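Long-range contacts in citrate lyase, subunit 1 (Methanosaeta concilii, PDB 6HXI), which probably works, together with a succinyl-CoA-ligase-like partner subunit, as ATP citrate lyase, turning citrate, CoA and ATP into acetyl-CoA, oxaloacetate, ADP and phosphate: residues C[48-53]-C[108-113]; C[54-59]-C[80-85]; C[272-277]-C[298-303]. One frame throughout, in Å; residues are numbered along the deposited sequence.

Contact 1: C[48-53]-C[108-113]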
# COMPACT_ATOMS: atom_id res chain seq x y z
N ASN C 48 57.75 -38.92 -17.90
CA ASN C 48 58.14 -40.26 -17.45
C ASN C 48 59.65 -40.47 -17.52
O ASN C 48 60.15 -40.94 -18.55
CB ASN C 48 57.41 -41.34 -18.27
CG ASN C 48 55.94 -41.12 -18.44
OD1 ASN C 48 55.47 -40.75 -19.53
ND2 ASN C 48 55.19 -41.34 -17.37
N PRO C 49 60.41 -40.15 -16.44
CA PRO C 49 61.86 -40.35 -16.48
C PRO C 49 62.24 -41.83 -16.54
O PRO C 49 63.19 -42.18 -17.23
CB PRO C 49 62.36 -39.68 -15.19
CG PRO C 49 61.19 -38.88 -14.68
CD PRO C 49 59.98 -39.60 -15.14
N TRP C 50 61.43 -42.71 -15.89
CA TRP C 50 61.59 -44.17 -15.85
C TRP C 50 61.78 -44.83 -17.24
O TRP C 50 62.39 -45.90 -17.32
CB TRP C 50 60.44 -44.84 -15.08
CG TRP C 50 59.09 -44.63 -15.69
CD1 TRP C 50 58.18 -43.66 -15.37
CD2 TRP C 50 58.48 -45.41 -16.74
NE1 TRP C 50 57.05 -43.79 -16.14
CE2 TRP C 50 57.21 -44.85 -17.01
CE3 TRP C 50 58.90 -46.54 -17.49
CZ2 TRP C 50 56.35 -45.37 -17.99
CZ3 TRP C 50 58.05 -47.04 -18.46
CH2 TRP C 50 56.78 -46.47 -18.69
N LEU C 51 61.23 -44.21 -18.31
CA LEU C 51 61.30 -44.69 -19.69
C LEU C 51 62.73 -44.98 -20.14
O LEU C 51 63.01 -46.06 -20.67
CB LEU C 51 60.66 -43.67 -20.66
CG LEU C 51 59.14 -43.55 -20.68
CD1 LEU C 51 58.72 -42.28 -21.40
CD2 LEU C 51 58.48 -44.75 -21.35
N LYS C 52 63.63 -44.01 -19.92
CA LYS C 52 65.03 -44.06 -20.34
C LYS C 52 65.90 -45.09 -19.58
O LYS C 52 66.90 -45.55 -20.13
CB LYS C 52 65.66 -42.65 -20.27
CG LYS C 52 64.98 -41.63 -21.20
CD LYS C 52 65.62 -40.24 -21.13
CE LYS C 52 66.67 -40.02 -22.20
NZ LYS C 52 67.27 -38.67 -22.12
N THR C 53 65.49 -45.49 -18.35
CA THR C 53 66.26 -46.40 -17.48
C THR C 53 65.61 -47.79 -17.21
O THR C 53 66.12 -48.53 -16.36
CB THR C 53 66.57 -45.68 -16.15
OG1 THR C 53 65.49 -44.80 -15.79
CG2 THR C 53 67.87 -44.89 -16.21
N ILE C 108 53.18 -47.86 -23.78
CA ILE C 108 54.55 -48.15 -23.32
C ILE C 108 54.51 -48.43 -21.82
O ILE C 108 53.96 -47.65 -21.03
CB ILE C 108 55.66 -47.15 -23.74
CG1 ILE C 108 55.48 -46.66 -25.19
CG2 ILE C 108 57.07 -47.78 -23.55
CD1 ILE C 108 56.23 -45.40 -25.53
N GLU C 109 55.07 -49.57 -21.43
CA GLU C 109 55.13 -49.99 -20.04
C GLU C 109 56.40 -50.83 -19.73
O GLU C 109 56.99 -51.38 -20.66
CB GLU C 109 53.85 -50.75 -19.66
CG GLU C 109 53.68 -52.11 -20.34
CD GLU C 109 52.46 -52.89 -19.89
OE1 GLU C 109 51.82 -52.49 -18.89
OE2 GLU C 109 52.16 -53.93 -20.53
N PRO C 110 56.81 -50.96 -18.44
CA PRO C 110 57.99 -51.79 -18.13
C PRO C 110 57.78 -53.28 -18.42
O PRO C 110 56.67 -53.80 -18.26
CB PRO C 110 58.22 -51.55 -16.64
CG PRO C 110 56.92 -51.11 -16.10
CD PRO C 110 56.23 -50.37 -17.20
N PHE C 111 58.85 -53.97 -18.85
CA PHE C 111 58.84 -55.40 -19.13
C PHE C 111 58.99 -56.15 -17.83
O PHE C 111 60.01 -56.00 -17.14
CB PHE C 111 59.97 -55.77 -20.12
CG PHE C 111 60.15 -57.26 -20.37
CD1 PHE C 111 59.38 -57.91 -21.33
CD2 PHE C 111 61.10 -57.99 -19.67
CE1 PHE C 111 59.55 -59.28 -21.56
CE2 PHE C 111 61.26 -59.36 -19.90
CZ PHE C 111 60.48 -60.00 -20.84
N THR C 112 57.98 -56.97 -17.48
CA THR C 112 58.05 -57.76 -16.26
C THR C 112 58.47 -59.20 -16.60
O THR C 112 57.69 -59.94 -17.23
CB THR C 112 56.76 -57.62 -15.42
OG1 THR C 112 56.71 -56.27 -14.95
CG2 THR C 112 56.72 -58.56 -14.21
N PRO C 113 59.70 -59.61 -16.21
CA PRO C 113 60.14 -60.99 -16.46
C PRO C 113 59.36 -61.89 -15.51
O PRO C 113 59.38 -61.68 -14.29
CB PRO C 113 61.64 -60.96 -16.15
CG PRO C 113 61.99 -59.50 -15.94
CD PRO C 113 60.73 -58.86 -15.47
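This is apolar packing of a short helical turn on the end of a β-strand, in the ATP-grasp part of the chain, with no hydrogen bond between 48-53 and 108-113. Two neighbouring side chains of the turn do the work. Trp-50 has CG in the crowded position between its backbone N and carbonyl carbon (chi1 62°), and the far rim of its six-membered ring meets the strand. Its CH2 comes to 3.8 Å from Ile-108 O, with that oxygen at the ring edge and in the ring plane, while CZ3 is 4.0 Å from CD of Pro-110, the two side chains crossing at about a right angle. Leu-51 lies against one face of the same indole, its CG 4.1 Å above the plane and displaced toward the rim. From there its CD2 reaches across to Ile-108 CG2 at 4.0 Å, again with the side chains roughly perpendicular. Glu-109 turns the other way, and its carboxylate forms a salt bridge with Lys-12. Strand 106-110 runs between 33-35 and 56-60 in its sheet, Leu-56 touches both Trp-50 and Ile-108, and Trp-79 of helix 79-89 packs on both Leu-51 and Ile-108, so the turn sits at a junction of sheet and helix.

Contact 2: C[54-59]-C[80-85]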
# COMPACT_ATOMS: atom_id res chain seq x y z
N THR C 54 64.51 -48.14 -17.91
CA THR C 54 63.81 -49.42 -17.70
C THR C 54 63.67 -50.21 -19.01
O THR C 54 63.68 -49.61 -20.09
CB THR C 54 62.43 -49.16 -17.04
OG1 THR C 54 62.57 -48.22 -15.98
CG2 THR C 54 61.76 -50.43 -16.50
N ARG C 55 63.57 -51.57 -18.92
CA ARG C 55 63.33 -52.41 -20.09
C ARG C 55 61.82 -52.32 -20.36
O ARG C 55 61.02 -52.41 -19.43
CB ARG C 55 63.79 -53.86 -19.89
CG ARG C 55 65.32 -54.05 -19.92
CD ARG C 55 66.03 -53.45 -21.13
NE ARG C 55 65.71 -54.14 -22.39
CZ ARG C 55 66.61 -54.47 -23.31
NH1 ARG C 55 67.90 -54.19 -23.13
NH2 ARG C 55 66.23 -55.08 -24.43
N LEU C 56 61.46 -52.07 -21.62
CA LEU C 56 60.09 -51.78 -22.04
C LEU C 56 59.37 -52.87 -22.85
O LEU C 56 59.95 -53.87 -23.27
CB LEU C 56 60.08 -50.46 -22.85
CG LEU C 56 60.83 -49.26 -22.27
CD1 LEU C 56 60.90 -48.17 -23.27
CD2 LEU C 56 60.17 -48.73 -21.00
N VAL C 57 58.04 -52.63 -23.01
CA VAL C 57 57.05 -53.34 -23.82
C VAL C 57 56.24 -52.23 -24.51
O VAL C 57 55.75 -51.31 -23.85
CB VAL C 57 56.13 -54.30 -23.01
CG1 VAL C 57 55.07 -54.95 -23.89
CG2 VAL C 57 56.93 -55.38 -22.30
N VAL C 58 56.12 -52.31 -25.83
CA VAL C 58 55.33 -51.34 -26.59
C VAL C 58 54.41 -52.12 -27.55
O VAL C 58 54.86 -53.01 -28.27
CB VAL C 58 56.15 -50.17 -27.22
CG1 VAL C 58 57.32 -50.66 -28.07
CG2 VAL C 58 55.27 -49.19 -27.98
N LYS C 59 53.10 -51.85 -27.45
CA LYS C 59 52.05 -52.53 -28.20
C LYS C 59 50.89 -51.58 -28.57
O LYS C 59 50.63 -50.63 -27.82
CB LYS C 59 51.51 -53.74 -27.39
CG LYS C 59 51.07 -53.42 -25.95
CD LYS C 59 50.88 -54.68 -25.12
CE LYS C 59 50.97 -54.38 -23.65
NZ LYS C 59 50.47 -55.52 -22.82
N GLU C 80 65.28 -46.19 -26.78
CA GLU C 80 65.71 -45.92 -28.15
C GLU C 80 64.97 -46.90 -29.08
O GLU C 80 64.28 -46.47 -30.01
CB GLU C 80 67.23 -46.11 -28.29
CG GLU C 80 68.07 -44.85 -28.10
CD GLU C 80 69.53 -44.99 -28.49
OE1 GLU C 80 70.11 -46.09 -28.33
OE2 GLU C 80 70.11 -43.97 -28.94
N GLU C 81 65.08 -48.21 -28.77
CA GLU C 81 64.45 -49.31 -29.51
C GLU C 81 62.94 -49.15 -29.56
O GLU C 81 62.32 -49.55 -30.56
CB GLU C 81 64.82 -50.66 -28.88
CG GLU C 81 66.30 -50.99 -28.91
CD GLU C 81 66.67 -52.36 -28.40
OE1 GLU C 81 65.82 -53.28 -28.46
OE2 GLU C 81 67.83 -52.54 -27.97
N ALA C 82 62.34 -48.58 -28.49
CA ALA C 82 60.91 -48.31 -28.38
C ALA C 82 60.53 -47.21 -29.38
O ALA C 82 59.56 -47.40 -30.12
CB ALA C 82 60.55 -47.89 -26.97
N LYS C 83 61.32 -46.11 -29.46
CA LYS C 83 61.10 -45.01 -30.40
C LYS C 83 61.20 -45.48 -31.86
O LYS C 83 60.52 -44.92 -32.71
CB LYS C 83 62.09 -43.86 -30.17
CG LYS C 83 61.91 -43.08 -28.87
CD LYS C 83 62.95 -41.95 -28.74
CE LYS C 83 64.37 -42.39 -28.40
NZ LYS C 83 65.44 -41.63 -29.13
N GLU C 84 62.04 -46.50 -32.12
CA GLU C 84 62.19 -47.11 -33.45
C GLU C 84 60.88 -47.81 -33.85
O GLU C 84 60.41 -47.61 -34.96
CB GLU C 84 63.37 -48.11 -33.48
CG GLU C 84 64.73 -47.44 -33.59
CD GLU C 84 65.94 -48.35 -33.48
OE1 GLU C 84 65.77 -49.58 -33.27
OE2 GLU C 84 67.07 -47.83 -33.59
N TYR C 85 60.28 -48.59 -32.92
CA TYR C 85 59.01 -49.29 -33.13
C TYR C 85 57.87 -48.27 -33.35
O TYR C 85 57.02 -48.50 -34.21
CB TYR C 85 58.70 -50.23 -31.95
CG TYR C 85 57.29 -50.80 -31.94
CD1 TYR C 85 56.24 -50.11 -31.34
CD2 TYR C 85 57.01 -52.03 -32.53
CE1 TYR C 85 54.94 -50.63 -31.33
CE2 TYR C 85 55.71 -52.55 -32.53
CZ TYR C 85 54.68 -51.85 -31.93
OH TYR C 85 53.39 -52.32 -31.92
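Val-58 and Tyr-85 form the apolar centre, lying side by side and pointing opposite ways. Both valine methyls close on the same ring carbon: CG1 is 3.5 Å and CG2 3.6 Å from Tyr-85 CD1. The tyrosine CG stands anti to its backbone N (chi1 169°), which carries the ring obliquely over the strand, with Val-58 O over one of its faces, 3.8 Å from CZ. The backbones come nearest between Val-58 and Ala-82, consistent with the small alanine side chain; toward the start of the strand Ala-82 CB meets Leu-56 CD1 at 3.7 Å. Strand 56-59 and helix 80-85 run almost parallel, their axes 9.1 Å apart and 7° off. An alanine in place of Tyr-85 removes the ring beside Val-58 and the hydroxyl that bonds weakly to Leu-72 O, and would probably loosen the packing of helix on strand here. At the polar edge, Arg-55 NH2 and Glu-81 OE1 are 4.4 Å apart, an attraction of charges only, since the oxygen lies well out of the guanidinium plane; the stronger partners of Arg-55 are Asp-76 and Asp-78. Helix 79-89 thus lies on one face of the sheet, where Leu-74, Ile-108 and Leu-86 close in around Val-58.

Contact 3: C[272-277]-C[298-303]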
# COMPACT_ATOMS: atom_id res chain seq x y z
N ARG C 272 23.48 -42.19 -49.67
CA ARG C 272 22.34 -41.40 -50.13
C ARG C 272 21.06 -41.62 -49.26
O ARG C 272 20.09 -40.88 -49.44
CB ARG C 272 22.05 -41.58 -51.64
CG ARG C 272 21.66 -42.99 -52.11
CD ARG C 272 21.36 -43.06 -53.61
NE ARG C 272 20.27 -42.16 -54.00
CZ ARG C 272 18.98 -42.48 -53.96
NH1 ARG C 272 18.60 -43.69 -53.59
NH2 ARG C 272 18.06 -41.58 -54.30
N VAL C 273 21.08 -42.58 -48.30
CA VAL C 273 19.91 -42.80 -47.42
C VAL C 273 20.18 -42.27 -45.99
O VAL C 273 21.00 -42.82 -45.25
CB VAL C 273 19.34 -44.24 -47.38
CG1 VAL C 273 18.00 -44.28 -46.62
CG2 VAL C 273 19.18 -44.81 -48.78
N TRP C 274 19.49 -41.20 -45.63
CA TRP C 274 19.65 -40.66 -44.29
C TRP C 274 18.37 -40.87 -43.49
O TRP C 274 17.26 -40.93 -44.06
CB TRP C 274 20.08 -39.19 -44.30
CG TRP C 274 21.47 -38.99 -44.82
CD1 TRP C 274 21.88 -39.02 -46.12
CD2 TRP C 274 22.64 -38.71 -44.04
NE1 TRP C 274 23.24 -38.77 -46.20
CE2 TRP C 274 23.73 -38.57 -44.93
CE3 TRP C 274 22.89 -38.59 -42.66
CZ2 TRP C 274 25.03 -38.32 -44.50
CZ3 TRP C 274 24.18 -38.31 -42.23
CH2 TRP C 274 25.23 -38.18 -43.14
N THR C 275 18.53 -41.05 -42.19
CA THR C 275 17.39 -41.31 -41.34
C THR C 275 17.35 -40.43 -40.10
O THR C 275 18.38 -40.14 -39.48
CB THR C 275 17.34 -42.80 -40.94
OG1 THR C 275 18.55 -43.17 -40.28
CG2 THR C 275 17.02 -43.73 -42.11
N MET C 276 16.14 -40.04 -39.72
CA MET C 276 15.89 -39.31 -38.49
C MET C 276 14.65 -39.93 -37.89
O MET C 276 13.53 -39.43 -38.04
CB MET C 276 15.77 -37.80 -38.70
CG MET C 276 15.67 -37.05 -37.40
SD MET C 276 16.01 -35.30 -37.54
CE MET C 276 14.91 -34.86 -38.92
N VAL C 277 14.86 -41.09 -37.27
CA VAL C 277 13.81 -41.92 -36.69
C VAL C 277 13.70 -41.72 -35.18
O VAL C 277 14.71 -41.66 -34.48
CB VAL C 277 13.96 -43.42 -37.09
CG1 VAL C 277 12.82 -44.26 -36.53
CG2 VAL C 277 14.04 -43.58 -38.61
N GLU C 298 23.98 -47.93 -48.93
CA GLU C 298 23.51 -46.55 -48.99
C GLU C 298 23.06 -45.99 -47.63
O GLU C 298 22.75 -44.79 -47.54
CB GLU C 298 22.42 -46.36 -50.06
CG GLU C 298 22.96 -46.43 -51.49
CD GLU C 298 24.20 -45.62 -51.86
OE1 GLU C 298 24.50 -44.61 -51.19
OE2 GLU C 298 24.85 -45.99 -52.86
N MET C 299 23.04 -46.82 -46.58
CA MET C 299 22.66 -46.35 -45.25
C MET C 299 23.77 -45.48 -44.68
O MET C 299 24.78 -45.98 -44.19
CB MET C 299 22.32 -47.51 -44.33
CG MET C 299 20.95 -47.38 -43.78
SD MET C 299 20.72 -48.44 -42.36
CE MET C 299 20.48 -49.90 -43.13
N ALA C 300 23.58 -44.17 -44.81
CA ALA C 300 24.53 -43.15 -44.40
C ALA C 300 24.73 -43.01 -42.89
O ALA C 300 25.79 -42.52 -42.46
CB ALA C 300 24.14 -41.83 -44.99
N ASN C 301 23.72 -43.40 -42.09
CA ASN C 301 23.81 -43.28 -40.63
C ASN C 301 22.79 -44.13 -39.89
O ASN C 301 21.81 -44.60 -40.49
CB ASN C 301 23.58 -41.81 -40.22
CG ASN C 301 22.12 -41.38 -40.33
OD1 ASN C 301 21.52 -41.38 -41.40
ND2 ASN C 301 21.52 -41.06 -39.21
N TYR C 302 23.00 -44.28 -38.57
CA TYR C 302 22.07 -44.88 -37.63
C TYR C 302 21.89 -43.81 -36.57
O TYR C 302 22.83 -43.47 -35.86
CB TYR C 302 22.52 -46.23 -36.99
CG TYR C 302 21.60 -46.59 -35.85
CD1 TYR C 302 20.33 -47.12 -36.09
CD2 TYR C 302 21.91 -46.24 -34.54
CE1 TYR C 302 19.41 -47.30 -35.07
CE2 TYR C 302 20.98 -46.39 -33.50
CZ TYR C 302 19.75 -46.96 -33.77
OH TYR C 302 18.85 -47.16 -32.74
N GLY C 303 20.69 -43.28 -36.51
CA GLY C 303 20.31 -42.23 -35.57
C GLY C 303 19.03 -42.57 -34.83
O GLY C 303 18.26 -43.45 -35.25
O HOH W 1 17.51 -42.03 -37.44
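The tight part lies where the two backbones meet, at a single parallel bridge between Val-273 and Met-299. Val-273 N donates to Glu-298 O at 2.9 Å, and Val-273 O accepts from Ala-300 N, also at 2.9 Å. Ala-300 then sets its methyl over one face of the Trp-274 indole, a CH-pi contact with CB 3.4 Å from the centroid of the five-membered ring and 17° off the normal. Beyond Ala-300 the Asn-301 amide substitutes for backbone: OD1 takes the N-H of Thr-275 at 3.1 Å in its own carbonyl plane, and ND2 gives a nearly straight bond (174°) to Thr-275 O at 3.3 Å. Bonded through both its oxygen and its nitrogen, the amide has its rotation fixed.

Farther along, the strands no longer bond directly and a water fills in, accepting from Val-277 N at 2.8 Å, bonding weakly to Gly-303 O and also reaching Thr-275 OG1. At the other, partly exposed end, Glu-298 OE1 accepts from Arg-272 N at 3.0 Å through its anti lone pair, while the guanidinium turns to Asn-332 O and Gly-333 O. Strand 273-275, helix 280-292 and strand 301-306 form a parallel beta-alpha-beta unit, consistent with the succinyl-CoA-synthetase-like citrate-binding domain, though its two strands share a single backbone bridge here, and the Val-277 side chain lies about 8 Å from bound citrate.

Contacts 1 and 2 belong to one small sheet-and-helix layer in the ATP-grasp region, their centres 8 Å apart, with contact 2 nested in the loop that contact 1 closes. Strands 106-110 and 56-60 are sheet neighbours, and the pairs Glu-109 O with Val-57 N and Phe-111 N with Arg-55 O are probable hydrogen bonds joining them. Both contacts are buried and lack hydrogen bonds between their segments; contact 2 adds a charged, more exposed edge at Arg-55 and Glu-81. Contact 3, also buried, is about 47 Å from contact 1 and 43 Å from contact 2, centre to centre, in the citrate-binding region, and as strand beside strand it relies on backbone, amide and water bonds instead.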